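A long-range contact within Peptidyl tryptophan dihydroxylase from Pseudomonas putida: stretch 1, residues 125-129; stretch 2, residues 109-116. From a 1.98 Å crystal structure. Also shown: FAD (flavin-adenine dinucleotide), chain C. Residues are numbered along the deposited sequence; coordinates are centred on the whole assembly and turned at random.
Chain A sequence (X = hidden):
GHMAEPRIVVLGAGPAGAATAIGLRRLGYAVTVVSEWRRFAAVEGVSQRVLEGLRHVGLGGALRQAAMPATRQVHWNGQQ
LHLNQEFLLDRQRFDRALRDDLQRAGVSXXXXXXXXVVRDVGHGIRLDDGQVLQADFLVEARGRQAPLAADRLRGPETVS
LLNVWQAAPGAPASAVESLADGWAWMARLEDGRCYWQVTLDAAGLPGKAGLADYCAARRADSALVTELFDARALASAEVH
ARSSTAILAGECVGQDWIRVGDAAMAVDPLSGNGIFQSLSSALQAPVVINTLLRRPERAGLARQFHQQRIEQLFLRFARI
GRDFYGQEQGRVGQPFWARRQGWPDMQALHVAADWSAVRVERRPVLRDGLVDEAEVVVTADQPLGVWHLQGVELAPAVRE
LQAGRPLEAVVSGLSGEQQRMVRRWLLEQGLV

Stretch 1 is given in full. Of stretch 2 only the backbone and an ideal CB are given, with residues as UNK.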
# COMPACT_ATOMS: atom_id res chain seq x y z
N ILE A 125 -12.40 4.97 -22.32
CA ILE A 125 -11.91 5.93 -21.34
C ILE A 125 -12.12 7.32 -21.90
O ILE A 125 -11.38 7.77 -22.78
CB ILE A 125 -10.44 5.68 -21.00
CG1 ILE A 125 -10.13 4.19 -21.04
CG2 ILE A 125 -10.10 6.29 -19.64
CD1 ILE A 125 -8.72 3.87 -20.67
N ARG A 126 -13.10 8.02 -21.35
CA ARG A 126 -13.48 9.35 -21.81
C ARG A 126 -12.88 10.38 -20.86
O ARG A 126 -13.09 10.30 -19.65
CB ARG A 126 -15.01 9.43 -21.88
CG ARG A 126 -15.57 8.45 -22.93
CD ARG A 126 -17.03 8.06 -22.69
NE ARG A 126 -17.95 9.03 -23.26
CZ ARG A 126 -18.53 10.00 -22.56
NH1 ARG A 126 -18.29 10.12 -21.26
NH2 ARG A 126 -19.35 10.85 -23.16
N LEU A 127 -12.10 11.30 -21.42
CA LEU A 127 -11.38 12.31 -20.65
C LEU A 127 -12.14 13.63 -20.64
O LEU A 127 -13.03 13.87 -21.47
CB LEU A 127 -9.98 12.52 -21.24
CG LEU A 127 -8.81 11.81 -20.56
CD1 LEU A 127 -8.82 10.32 -20.87
CD2 LEU A 127 -7.49 12.44 -20.97
N ASP A 128 -11.77 14.49 -19.69
CA ASP A 128 -12.47 15.77 -19.51
C ASP A 128 -12.40 16.64 -20.76
O ASP A 128 -13.35 17.37 -21.05
CB ASP A 128 -11.88 16.51 -18.31
CG ASP A 128 -12.83 16.57 -17.13
OD1 ASP A 128 -12.36 16.87 -16.02
OD2 ASP A 128 -14.04 16.34 -17.32
N ASP A 129 -11.30 16.58 -21.51
CA ASP A 129 -11.14 17.38 -22.72
C ASP A 129 -11.83 16.76 -23.93
O ASP A 129 -11.60 17.22 -25.06
CB ASP A 129 -9.65 17.59 -23.02
CG ASP A 129 -8.86 16.28 -23.14
OD1 ASP A 129 -9.40 15.27 -23.65
OD2 ASP A 129 -7.69 16.27 -22.71
N UNK A 109 2.45 9.09 -21.58
CA UNK A 109 1.84 9.75 -20.42
C UNK A 109 0.89 10.81 -20.97
O UNK A 109 1.29 11.94 -21.24
CB UNK A 109 2.89 10.36 -19.49
N UNK A 110 -0.38 10.44 -21.12
CA UNK A 110 -1.43 11.34 -21.59
C UNK A 110 -1.98 12.06 -20.36
O UNK A 110 -2.72 11.48 -19.57
CB UNK A 110 -2.53 10.59 -22.34
N UNK A 111 -1.62 13.33 -20.20
CA UNK A 111 -2.19 14.12 -19.11
C UNK A 111 -3.68 14.30 -19.35
O UNK A 111 -4.16 14.31 -20.49
CB UNK A 111 -1.49 15.48 -18.99
N UNK A 112 -4.43 14.39 -18.26
CA UNK A 112 -5.86 14.64 -18.33
C UNK A 112 -6.65 13.93 -17.25
O UNK A 112 -6.31 12.84 -16.80
CB UNK A 112 -6.39 14.22 -19.70
N UNK A 113 -7.73 14.57 -16.80
CA UNK A 113 -8.65 13.94 -15.86
C UNK A 113 -9.59 13.01 -16.61
O UNK A 113 -10.14 13.37 -17.66
CB UNK A 113 -9.44 14.99 -15.08
N UNK A 114 -9.78 11.80 -16.08
CA UNK A 114 -10.71 10.85 -16.67
C UNK A 114 -12.12 11.23 -16.28
O UNK A 114 -12.42 11.43 -15.09
CB UNK A 114 -10.39 9.42 -16.23
N UNK A 115 -13.00 11.34 -17.27
CA UNK A 115 -14.41 11.66 -17.04
C UNK A 115 -15.20 10.42 -16.65
O UNK A 115 -15.94 10.42 -15.66
CB UNK A 115 -15.02 12.30 -18.29
N UNK A 116 -15.05 9.35 -17.42
CA UNK A 116 -15.92 8.19 -17.31
C UNK A 116 -15.32 7.06 -18.13
O UNK A 116 -14.72 7.29 -19.18
CB UNK A 116 -17.34 8.51 -17.77
PA FAD C . -1.98 7.90 -5.62
O1A FAD C . -0.60 8.14 -5.13
O2A FAD C . -3.03 8.68 -4.85
O5B FAD C . -2.02 8.12 -7.16
C5B FAD C . -3.25 8.35 -7.86
C4B FAD C . -2.92 9.23 -9.04
O4B FAD C . -4.08 9.31 -9.91
C3B FAD C . -2.53 10.67 -8.70
O3B FAD C . -1.48 11.11 -9.56
C2B FAD C . -3.84 11.44 -8.92
O2B FAD C . -3.64 12.80 -9.31
C1B FAD C . -4.44 10.66 -10.09
N9A FAD C . -5.89 10.74 -10.26
C8A FAD C . -6.87 10.77 -9.32
N7A FAD C . -8.09 10.83 -9.79
C5A FAD C . -7.89 10.88 -11.16
C6A FAD C . -8.77 10.98 -12.25
N6A FAD C . -10.10 11.05 -12.13
N1A FAD C . -8.24 11.00 -13.51
C2A FAD C . -6.92 10.93 -13.64
N3A FAD C . -5.99 10.84 -12.68
C4A FAD C . -6.54 10.82 -11.46
N1 FAD C . 2.26 7.15 2.55
C2 FAD C . 3.56 7.24 2.96
O2 FAD C . 4.44 6.53 2.47
N3 FAD C . 3.91 8.15 3.93
C4 FAD C . 3.06 9.03 4.56
O4 FAD C . 3.49 9.81 5.41
C4X FAD C . 1.68 8.93 4.13
N5 FAD C . 0.80 9.72 4.69
C5X FAD C . -0.52 9.62 4.28
C6 FAD C . -1.47 10.45 4.87
C7 FAD C . -2.81 10.38 4.50
C7M FAD C . -3.81 11.30 5.15
C8 FAD C . -3.21 9.45 3.52
C8M FAD C . -4.65 9.36 3.09
C9 FAD C . -2.26 8.63 2.93
C9A FAD C . -0.93 8.70 3.30
N10 FAD C . 0.06 7.88 2.71
C10 FAD C . 1.37 7.95 3.12
C1' FAD C . -0.32 6.87 1.72
C2' FAD C . 0.04 7.22 0.29
O2' FAD C . -0.41 8.53 -0.05
C3' FAD C . -0.60 6.19 -0.63
O3' FAD C . -0.33 4.90 -0.09
C4' FAD C . -0.12 6.21 -2.08
O4' FAD C . 0.01 7.55 -2.57
C5' FAD C . -1.06 5.42 -2.96
O5' FAD C . -0.47 5.30 -4.27
P FAD C . -1.35 5.14 -5.54
O1P FAD C . -2.18 3.85 -5.35
O2P FAD C . -0.53 5.23 -6.77
O3P FAD C . -2.35 6.37 -5.44

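Position 109 lies beyond the reach of stretch 1, so this contact sets no rule there; the residue is Val-109. Position 110 points its CB toward stretch 1, yet the nearest atom, CD2 of Leu-127, is 5.5 Å from that ideal CB. A modest apolar side chain would bridge the gap, and Val-110 does so, its CG1 coming within 4.3 Å of Leu-127 CD2. Position 111 points away, which leaves the choice wide; Glu-111 is deposited, its OE1 hydrogen-bonded elsewhere in the structure.

At position 112, phi/psi of 145/147 would jam an ideal CB against the carbonyl O of position 111. The backbone angles alone call for glycine, and a clash with Leu-127 CD2 as it stands, 2.4 Å from the ideal CB, adds to it. Gly-112 lets CD2 of Leu-127 pack 3.8 Å from its CA.

At position 113 the CB leaves sideways, 3.6 Å from Asp-128 OD1, while the backbone O accepts a 2.8 Å hydrogen bond from Asp-128 N. A carboxylate so near invites a donor, whether a lysine, an arginine or a polar neutral residue. Arg-113 answers with NE, which gives a nearly straight hydrogen bond to Asp-128 OD1 (2.9 Å, 175°) within a salt bridge.

Position 114 also points sideways, its ideal CB 4.6 Å from Ile-125 CG2 and 5.0 Å from Leu-127 CD1, and its N donates to FAD N1A at 3.1 Å. An apolar side chain suits these neighbours, a branched one well. Val-114 sets CG1 3.6 Å from Ile-125 CG2.

A beta bulge shifts the register here: Arg-126 O accepts from the N of position 115 at 2.6 Å and from the N of position 116 at 3.1 Å. The CB of position 115 points toward stretch 1 and is crowded by Arg-126 O, at 3.1 Å. The carboxylate of Asp-128 and the guanidinium of Arg-126 pull the choice in opposite directions; a polar or charged chain could fit. Arg-115 passes its CG 2.9 Å from Asp-128 OD2, then lays one guanidinium face over Arg-126 NH1, like charges 3.0 Å apart from its NH2 to Arg-126 NH1.

Position 116 pairs with Arg-126, whose N donates to its O at 2.8 Å, and both side chains share one sheet face. With Arg-126 NH1 4.0 Å from the ideal CB, an acid is favoured, though a neutral acceptor could serve. Glu-116 brings OE1 to 3.5 Å from Arg-126 NH1, a salt bridge of charges alone.

Stretch 2, residues 109-116: VVEGRVRE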
# COMPACT_ATOMS: atom_id res chain seq x y z
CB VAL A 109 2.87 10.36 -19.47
CG1 VAL A 109 2.19 10.82 -18.19
CG2 VAL A 109 3.95 9.36 -19.17
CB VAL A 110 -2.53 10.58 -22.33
CG1 VAL A 110 -3.70 11.50 -22.65
CG2 VAL A 110 -1.97 9.92 -23.59
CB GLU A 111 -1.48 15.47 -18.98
CG GLU A 111 -1.59 16.10 -17.58
CD GLU A 111 -2.91 16.83 -17.32
OE1 GLU A 111 -3.10 17.29 -16.18
OE2 GLU A 111 -3.72 16.97 -18.25
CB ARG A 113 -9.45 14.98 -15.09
CG ARG A 113 -10.60 14.38 -14.31
CD ARG A 113 -10.87 15.12 -13.01
NE ARG A 113 -11.66 16.32 -13.24
CZ ARG A 113 -12.02 17.17 -12.28
NH1 ARG A 113 -12.75 18.24 -12.59
NH2 ARG A 113 -11.66 16.95 -11.02
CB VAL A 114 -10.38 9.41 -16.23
CG1 VAL A 114 -11.29 8.42 -16.96
CG2 VAL A 114 -8.91 9.09 -16.50
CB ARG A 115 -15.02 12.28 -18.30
CG ARG A 115 -15.06 13.78 -18.31
CD ARG A 115 -16.24 14.33 -19.10
NE ARG A 115 -17.47 13.58 -18.85
CZ ARG A 115 -18.23 13.05 -19.81
NH1 ARG A 115 -17.89 13.19 -21.09
NH2 ARG A 115 -19.32 12.37 -19.49
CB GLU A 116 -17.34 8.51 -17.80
CG GLU A 116 -18.41 7.57 -17.28
CD GLU A 116 -19.80 8.11 -17.52
OE1 GLU A 116 -20.09 8.50 -18.67
OE2 GLU A 116 -20.60 8.14 -16.56
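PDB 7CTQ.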